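DNA-damage inducible protein DDI1-like protein (Leishmania major, PDB 5YQ8) is a retropepsin-type aspartic protease, represented here by its retroviral protease-like domain, which pairs with a second copy as a homodimer. Local coordinates at the interface of chains A and B. Sequence-based numbering; all coordinates share one arbitrary frame. Chains: chain A/B, DNA-damage inducible protein DDI1-like protein.

Contact 1: the interface of chains A and B. Residues chain A 24-26, 94-95; chain B 2-5.
A:Gln26 lies across B:Met5 at about a right angle, where the N-terminal segment of chain B passes the active-site loop of chain A. A:Gly24 belongs to the Asp-Ser-Gly signature of aspartic proteases, and A:Gln26 follows it closely. CG of A:Gln26 stands opposite the backbone N (chi1 -174°), and the extended chain runs out towards chain B. At its root, CB of A:Gln26 meets SD of B:Met5 at 3.6 Å. One step on, CG of A:Gln26 is 3.4 Å from the methyl CE of B:Met5. CD of A:Gln26 also touches this methyl. At the tip, the amide OE1 of A:Gln26 is placed 2.6 Å from the carbonyl O of B:Val3. Both atoms can only accept, so the pair as modelled is a clash. An amide turned over, with its nitrogen towards the carbonyl, would be a plausible reading, but the model does not show it. The orientation of the amide is therefore doubtful. As modelled, NE2 of A:Gln26 lies 3.8 Å from CD in the aliphatic chain of B:Lys2; which amide atom faces the lysine shares the same doubt. The two side chains cross nearly perpendicularly.

B:Met5 is bent at chi2 (-61°) and again at chi3 (93°). The bends place its thioether between A:Gln26 and A:Leu94. SD of B:Met5 is 3.7 Å from CD2 of A:Leu94. The same leucine methyl, CD2 of A:Leu94, packs tightly on CA of B:Met5 at 3.5 Å. It also borders the carbonyl of B:Thr4. B:Val3 turns its CG2 branch towards the start of helix 94-99, 4.3 Å from the backbone N of A:Asp95. The contact is mostly apolar, and A:Gln26 and B:Met5 bury 80 and 59 Å² in it. It holds the extended N-terminal segment of one subunit against the active-site loop and the start of helix 94-99 of the other. This probably helps keep the two active-site loops together in the dimer.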
ATOM      1  N   GLY A  24      -0.227   0.407   2.525  1.00  9.62           N
ATOM      2  CA  GLY A  24      -0.358   1.660   3.252  1.00 10.11           C
ATOM      3  C   GLY A  24      -1.710   2.106   3.738  1.00 10.98           C
ATOM      4  O   GLY A  24      -1.819   3.191   4.271  1.00 12.90           O
ATOM      5  N   ALA A  25      -2.758   1.325   3.529  1.00 12.03           N
ATOM      6  CA  ALA A  25      -4.119   1.668   4.037  1.00 12.07           C
ATOM      7  C   ALA A  25      -4.330   0.896   5.321  1.00 12.82           C
ATOM      8  O   ALA A  25      -4.253  -0.335   5.345  1.00 12.45           O
ATOM      9  CB  ALA A  25      -5.193   1.288   3.037  1.00 11.66           C
ATOM     10  N   GLN A  26      -4.570   1.615   6.394  1.00 14.78           N
ATOM     11  CA  GLN A  26      -4.861   0.946   7.635  1.00 16.18           C
ATOM     12  C   GLN A  26      -6.230   0.215   7.612  1.00 15.49           C
ATOM     13  O   GLN A  26      -6.332  -0.806   8.240  1.00 15.39           O
ATOM     14  CB  GLN A  26      -4.771   1.921   8.819  1.00 18.59           C
ATOM     15  CG  GLN A  26      -4.940   1.220  10.153  1.00 19.76           C
ATOM     16  CD  GLN A  26      -4.365   1.998  11.302  1.00 23.44           C
ATOM     17  OE1 GLN A  26      -3.281   1.661  11.856  1.00 22.85           O
ATOM     18  NE2 GLN A  26      -5.094   3.044  11.699  1.00 25.04           N
ATOM     19  N   LEU A  94      -4.189  -3.100   5.248  1.00  7.90           N
ATOM     20  CA  LEU A  94      -3.261  -3.735   6.169  1.00  8.52           C
ATOM     21  C   LEU A  94      -3.936  -4.501   7.328  1.00  9.31           C
ATOM     22  O   LEU A  94      -3.395  -5.439   7.809  1.00 10.74           O
ATOM     23  CB  LEU A  94      -2.311  -2.649   6.693  1.00  8.58           C
ATOM     24  CG  LEU A  94      -0.934  -3.094   7.194  1.00  8.73           C
ATOM     25  CD1 LEU A  94      -0.254  -3.924   6.125  1.00  8.52           C
ATOM     26  CD2 LEU A  94      -0.119  -1.895   7.609  1.00  8.62           C
ATOM     27  N   ASP A  95      -5.117  -4.139   7.772  1.00  9.80           N
ATOM     28  CA  ASP A  95      -5.848  -4.994   8.697  1.00 10.39           C
ATOM     29  C   ASP A  95      -6.059  -6.443   8.204  1.00 10.38           C
ATOM     30  O   ASP A  95      -5.766  -7.423   8.917  1.00 10.14           O
ATOM     31  CB  ASP A  95      -7.217  -4.367   9.020  1.00 11.57           C
ATOM     32  CG  ASP A  95      -7.831  -3.572   7.829  1.00 12.81           C
ATOM     33  OD1 ASP A  95      -7.082  -3.229   6.838  1.00 13.93           O
ATOM     34  OD2 ASP A  95      -9.037  -3.231   7.939  1.00 13.10           O
TER
ATOM     35  N   LYS B   2      -6.384  -1.539  16.429  1.00 18.96           N
ATOM     36  CA  LYS B   2      -5.561  -0.925  15.313  1.00 20.11           C
ATOM     37  C   LYS B   2      -4.168  -1.549  15.171  1.00 21.60           C
ATOM     38  O   LYS B   2      -3.589  -2.069  16.156  1.00 25.51           O
ATOM     39  CB  LYS B   2      -5.410   0.588  15.462  1.00 20.29           C
ATOM     40  CG  LYS B   2      -6.731   1.317  15.457  1.00 21.46           C
ATOM     41  CD  LYS B   2      -7.416   1.147  14.112  1.00 22.12           C
ATOM     42  CE  LYS B   2      -8.546   2.129  13.894  1.00 24.59           C
ATOM     43  NZ  LYS B   2      -9.649   1.465  13.158  1.00 24.47           N
ATOM     44  N   VAL B   3      -3.637  -1.525  13.952  1.00 19.80           N
ATOM     45  CA  VAL B   3      -2.382  -2.225  13.687  1.00 19.70           C
ATOM     46  C   VAL B   3      -1.348  -1.224  13.285  1.00 18.88           C
ATOM     47  O   VAL B   3      -1.673  -0.126  12.845  1.00 17.47           O
ATOM     48  CB  VAL B   3      -2.526  -3.368  12.643  1.00 20.23           C
ATOM     49  CG1 VAL B   3      -3.513  -4.426  13.198  1.00 20.29           C
ATOM     50  CG2 VAL B   3      -2.964  -2.839  11.275  1.00 18.70           C
ATOM     51  N   THR B   4      -0.112  -1.636  13.510  1.00 19.66           N
ATOM     52  CA  THR B   4       1.037  -0.909  13.105  1.00 17.70           C
ATOM     53  C   THR B   4       1.242  -0.971  11.544  1.00 16.20           C
ATOM     54  O   THR B   4       1.221  -2.059  10.929  1.00 15.17           O
ATOM     55  CB  THR B   4       2.252  -1.478  13.810  1.00 18.68           C
ATOM     56  OG1 THR B   4       1.981  -1.658  15.210  1.00 19.61           O
ATOM     57  CG2 THR B   4       3.418  -0.515  13.640  1.00 20.38           C
ATOM     58  N   MET B   5       1.466   0.200  10.945  1.00 12.93           N
ATOM     59  CA  MET B   5       1.761   0.273   9.545  1.00 12.07           C
ATOM     60  C   MET B   5       3.142  -0.271   9.280  1.00 10.70           C
ATOM     61  O   MET B   5       3.884  -0.526  10.186  1.00 10.51           O
ATOM     62  CB  MET B   5       1.641   1.687   8.991  1.00 11.79           C
ATOM     63  CG  MET B   5       0.271   2.359   9.176  1.00 12.18           C
ATOM     64  SD  MET B   5      -1.165   1.574   8.394  1.00 11.67           S
ATOM     65  CE  MET B   5      -1.663   0.600   9.774  1.00 12.80           C
TER

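Contact 2: the interface of chains A and B. Residues chain A 102-106; chain B 102-104.
A:Ile104 and B:Ile104 pair their backbones as antiparallel strands, each N-H donating to the other's carbonyl. The two short strands, 103-105 of each chain, form a two-fold symmetric part of the retropepsin dimer interface. The bond from N of A:Ile104 to O of B:Ile104 is 3.0 Å long and nearly straight (175° at H). Its return partner, from N of B:Ile104 to O of A:Ile104, is 2.9 Å and more bent. Further along, N of A:Leu106 donates to O of B:Met102 at 3.2 Å. Towards the other end water 1 links the chains. Water 1 lies 2.8 Å from O of A:Met102 and 2.6 Å from O of B:Ile104. The carbonyl of B:Ile104 thus has both a backbone N-H and this water as partners.

On one face of the pairing, the side chains of A:Ile104 and B:Ile104 lie alongside and point the same way. Their CB atoms are near each other, and their CD1 methyls meet at 3.8 Å. The methionines at position 103 project from the opposite face and differ in shape. B:Met103 has CG opposite the backbone N (chi1 178°) and an extended chain beyond it. That carries its CE methyl across to CB of A:Met103, 3.5 Å away. CE also borders CG and SD of A:Met103. The latter chain has CG beside its backbone N (chi1 -62°) and runs obliquely to B:Met103. Nearer its root, B:Met103 passes over the backbone of A:Asp105, with which it forms an antiparallel bridge. The side chain of A:Leu106 packs near the carbonyl of B:Met102.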
ATOM      1  N   MET A 102      -1.324 -12.632   4.922  1.00 12.29           N
ATOM      2  CA  MET A 102      -1.110 -12.662   3.493  1.00 12.88           C
ATOM      3  C   MET A 102       0.324 -12.298   3.146  1.00 12.36           C
ATOM      4  O   MET A 102       1.078 -11.790   3.956  1.00 11.99           O
ATOM      5  CB  MET A 102      -2.131 -11.739   2.752  1.00 12.84           C
ATOM      6  CG  MET A 102      -3.558 -12.197   2.918  1.00 13.32           C
ATOM      7  SD  MET A 102      -4.686 -11.083   2.057  1.00 16.04           S
ATOM      8  CE  MET A 102      -6.279 -11.443   2.816  1.00 15.63           C
ATOM      9  N   MET A 103       0.667 -12.571   1.891  1.00 12.84           N
ATOM     10  CA  MET A 103       1.961 -12.312   1.354  1.00 12.59           C
ATOM     11  C   MET A 103       1.745 -11.626   0.016  1.00 12.06           C
ATOM     12  O   MET A 103       1.044 -12.142  -0.873  1.00 11.39           O
ATOM     13  CB  MET A 103       2.765 -13.608   1.228  1.00 14.47           C
ATOM     14  CG  MET A 103       3.056 -14.371   2.560  1.00 15.76           C
ATOM     15  SD  MET A 103       3.499 -16.146   2.455  1.00 19.57           S
ATOM     16  CE  MET A 103       3.305 -16.725   4.135  1.00 20.14           C
ATOM     17  N   ILE A 104       2.394 -10.468  -0.143  1.00 11.14           N
ATOM     18  CA  ILE A 104       2.296  -9.663  -1.349  1.00 11.01           C
ATOM     19  C   ILE A 104       3.607  -9.878  -2.059  1.00 11.19           C
ATOM     20  O   ILE A 104       4.629  -9.201  -1.772  1.00 10.40           O
ATOM     21  CB  ILE A 104       2.065  -8.190  -1.048  1.00 11.43           C
ATOM     22  CG1 ILE A 104       0.805  -8.000  -0.186  1.00 11.53           C
ATOM     23  CG2 ILE A 104       1.882  -7.352  -2.314  1.00 11.62           C
ATOM     24  CD1 ILE A 104       0.816  -6.656   0.560  1.00 12.03           C
ATOM     25  N   ASP A 105       3.581 -10.872  -2.944  1.00 12.21           N
ATOM     26  CA  ASP A 105       4.774 -11.366  -3.617  1.00 13.35           C
ATOM     27  C   ASP A 105       4.910 -10.699  -4.987  1.00 13.13           C
ATOM     28  O   ASP A 105       4.258 -11.087  -5.918  1.00 13.34           O
ATOM     29  CB  ASP A 105       4.712 -12.886  -3.728  1.00 14.02           C
ATOM     30  CG  ASP A 105       6.021 -13.493  -4.153  1.00 15.87           C
ATOM     31  OD1 ASP A 105       6.945 -12.753  -4.565  1.00 18.46           O
ATOM     32  OD2 ASP A 105       6.147 -14.740  -4.084  1.00 19.08           O
ATOM     33  N   LEU A 106       5.781  -9.696  -5.073  1.00 12.72           N
ATOM     34  CA  LEU A 106       6.049  -8.960  -6.307  1.00 12.57           C
ATOM     35  C   LEU A 106       7.244  -9.485  -7.063  1.00 12.35           C
ATOM     36  O   LEU A 106       7.777  -8.802  -7.949  1.00 12.25           O
ATOM     37  CB  LEU A 106       6.297  -7.482  -6.041  1.00 12.38           C
ATOM     38  CG  LEU A 106       5.147  -6.801  -5.361  1.00 12.62           C
ATOM     39  CD1 LEU A 106       5.660  -5.639  -4.503  1.00 12.67           C
ATOM     40  CD2 LEU A 106       4.119  -6.399  -6.381  1.00 12.22           C
TER
ATOM     41  N   MET B 102      10.385  -7.327  -4.463  1.00 13.24           N
ATOM     42  CA  MET B 102      10.299  -7.469  -3.011  1.00 12.48           C
ATOM     43  C   MET B 102       9.055  -8.168  -2.594  1.00 12.51           C
ATOM     44  O   MET B 102       8.113  -8.206  -3.372  1.00 14.21           O
ATOM     45  CB  MET B 102      10.325  -6.142  -2.323  1.00 11.56           C
ATOM     46  CG  MET B 102      11.524  -5.326  -2.620  1.00 10.25           C
ATOM     47  SD  MET B 102      11.615  -4.085  -1.434  1.00  8.66           S
ATOM     48  CE  MET B 102      12.982  -3.142  -2.153  1.00  8.87           C
ATOM     49  N   MET B 103       9.079  -8.767  -1.407  1.00 11.82           N
ATOM     50  CA  MET B 103       7.930  -9.506  -0.905  1.00 12.32           C
ATOM     51  C   MET B 103       7.513  -8.979   0.464  1.00 11.45           C
ATOM     52  O   MET B 103       8.234  -9.071   1.422  1.00  9.93           O
ATOM     53  CB  MET B 103       8.273 -10.999  -0.862  1.00 13.78           C
ATOM     54  CG  MET B 103       7.216 -11.910  -0.314  1.00 14.53           C
ATOM     55  SD  MET B 103       7.684 -13.683  -0.261  1.00 17.43           S
ATOM     56  CE  MET B 103       6.134 -14.246   0.506  1.00 14.39           C
ATOM     57  N   ILE B 104       6.296  -8.440   0.513  1.00 11.30           N
ATOM     58  CA  ILE B 104       5.760  -7.934   1.742  1.00 10.82           C
ATOM     59  C   ILE B 104       5.224  -9.147   2.431  1.00 11.21           C
ATOM     60  O   ILE B 104       4.175  -9.659   2.068  1.00 13.15           O
ATOM     61  CB  ILE B 104       4.683  -6.863   1.544  1.00 10.24           C
ATOM     62  CG1 ILE B 104       5.202  -5.636   0.770  1.00  9.98           C
ATOM     63  CG2 ILE B 104       4.191  -6.386   2.878  1.00 10.45           C
ATOM     64  CD1 ILE B 104       4.142  -4.826   0.040  1.00 10.04           C
TER
HETATM   65  O   HOH W   1       1.696  -9.334   2.812  1.00 22.28           O

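The centres of contact 1 and contact 2, taken over their C-alpha atoms, are about 15 Å apart. They share no residues. Helix 94-99 connects them within the chain: its start belongs to contact 1, and strand 103-105 of contact 2 follows shortly after its end. Both are parts of one two-fold symmetric interface. Contact 1 is centred about 7 Å from the active-site residue A:Asp22, contact 2 about 11 Å from it. One joins the chains by side-chain packing, the other largely by backbone pairing. Together they probably help fix the relative placement of the subunits that build the shared active site.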